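Local coordinates for glutathione S-transferase (Lodderomyces elongisporus, PDB 4IVF) that binds two glutathione molecules per subunit and probably catalyses glutathione-dependent transfer or thiol chemistry, as a glutathione transferase homolog, at the interface of chains A and B. Residues are numbered along the deposited sequence; one frame, centred on the assembly and turned at random. Chains: chain A/B, Putative uncharacterized protein.

The interface of chains A and B. Residues chain A 66, 69, 73, 75; chain B 100-102, 105-106.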
# COMPACT_ATOMS: atom_id res chain seq x y z
N PHE A 66 -20.90 -10.90 5.85
CA PHE A 66 -20.03 -10.92 7.02
C PHE A 66 -20.90 -10.80 8.27
O PHE A 66 -21.42 -9.73 8.58
CB PHE A 66 -19.02 -9.78 6.95
CG PHE A 66 -17.81 -10.00 7.80
CD1 PHE A 66 -17.82 -9.68 9.15
CD2 PHE A 66 -16.65 -10.54 7.26
CE1 PHE A 66 -16.71 -9.90 9.94
CE2 PHE A 66 -15.53 -10.75 8.04
CZ PHE A 66 -15.56 -10.43 9.39
N VAL A 69 -20.59 -8.45 11.91
CA VAL A 69 -20.82 -7.00 11.94
C VAL A 69 -22.24 -6.68 11.52
O VAL A 69 -22.68 -7.08 10.45
CB VAL A 69 -19.85 -6.23 11.03
CG1 VAL A 69 -20.16 -4.72 11.07
CG2 VAL A 69 -18.41 -6.51 11.42
N LEU A 73 -19.82 -5.94 6.95
CA LEU A 73 -18.48 -5.37 6.98
C LEU A 73 -18.35 -4.25 5.94
O LEU A 73 -18.65 -4.44 4.77
CB LEU A 73 -17.42 -6.45 6.74
CG LEU A 73 -15.96 -6.02 6.82
CD1 LEU A 73 -15.58 -5.65 8.23
CD2 LEU A 73 -15.01 -7.12 6.28
N LEU A 75 -15.60 -1.90 4.13
CA LEU A 75 -14.17 -1.99 3.92
C LEU A 75 -13.71 -1.09 2.78
O LEU A 75 -14.31 -1.10 1.70
CB LEU A 75 -13.79 -3.43 3.61
CG LEU A 75 -12.35 -3.81 3.90
CD1 LEU A 75 -12.11 -3.58 5.39
CD2 LEU A 75 -12.11 -5.26 3.51
N GLY B 100 -9.25 -13.25 9.76
CA GLY B 100 -10.66 -13.41 9.43
C GLY B 100 -11.64 -12.50 10.16
O GLY B 100 -12.81 -12.41 9.76
N THR B 101 -11.20 -11.83 11.22
CA THR B 101 -12.09 -10.98 12.00
C THR B 101 -12.21 -9.57 11.43
O THR B 101 -11.32 -9.11 10.70
CB THR B 101 -11.65 -10.85 13.47
OG1 THR B 101 -10.38 -10.18 13.52
CG2 THR B 101 -11.54 -12.21 14.14
N ALA B 102 -13.29 -8.89 11.77
CA ALA B 102 -13.51 -7.51 11.32
C ALA B 102 -12.33 -6.62 11.69
O ALA B 102 -11.85 -5.84 10.87
CB ALA B 102 -14.80 -6.97 11.90
N TYR B 105 -9.31 -7.14 9.38
CA TYR B 105 -9.49 -6.39 8.14
C TYR B 105 -9.42 -4.86 8.26
O TYR B 105 -8.87 -4.19 7.38
CB TYR B 105 -10.74 -6.88 7.40
CG TYR B 105 -10.52 -8.27 6.87
CD1 TYR B 105 -9.64 -8.50 5.80
CD2 TYR B 105 -11.12 -9.37 7.46
CE1 TYR B 105 -9.41 -9.79 5.32
CE2 TYR B 105 -10.90 -10.66 7.00
CZ TYR B 105 -10.05 -10.87 5.93
OH TYR B 105 -9.83 -12.15 5.48
N LYS B 106 -9.95 -4.29 9.34
CA LYS B 106 -9.80 -2.85 9.53
C LYS B 106 -8.31 -2.49 9.70
O LYS B 106 -7.88 -1.45 9.24
CB LYS B 106 -10.60 -2.31 10.73
CG LYS B 106 -12.13 -2.47 10.63
CD LYS B 106 -12.73 -1.95 9.32
CE LYS B 106 -12.60 -0.45 9.15
NZ LYS B 106 -13.42 0.06 7.99
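A:Leu73 and A:Leu75, alternate residues of strand 73-76, reach towards the first turn of B helix 102-131, while A:Phe66 and A:Val69 come in from the preceding loop and B:Gly100, with a positive phi of 93°, lies two residues ahead of the helix. The ring of A:Phe66 arrives tip first. Its CG stands anti to the backbone N (chi1 -159°), which carries the ring out to the helix start, where CZ lies 3.4 Å from the carbonyl O of B:Gly100. The same CZ is 3.6 Å from the backbone N of B:Ala102. The ring tip thus sits in van der Waals contact between two polar backbone atoms, which lie on opposite sides of its plane. One step back along the rim, CE1 approaches the B:Ala102 methyl, CB, at 4.0 Å.

Other side chains of A also close on that methyl. CG2 of A:Val69 touches it at 3.7 Å. A:Leu73 meets it with CD1, 4.0 Å from B:Ala102 CB, and uses its other branch within its own chain: CD2 lies 3.9 Å above the plane of the A:Phe66 ring, towards the rim, and so backs one face of it. Further along the helix, A:Leu75 and B:Tyr105 meet at a slant; CD1 of the leucine is 4.1 Å from CB of the tyrosine and also lies beside its backbone O. B:Tyr105 thus meets A:Leu75 with the base of its side chain, and within B its ring has the carbonyl O of B:Gly100 in plane at its edge. B:Lys106 adds a looser contact through its aliphatic chain. No polar pair bonds across this patch, which buries 219 Å² in all and holds by apolar packing.

In the fold, the N-terminal glutathione-binding domain of A here meets the start of a long helix in the C-terminal domain of B, as in canonical GST dimers, so this pair is probably the biological dimer, and the two-fold axis repeats the contact with the chains exchanged.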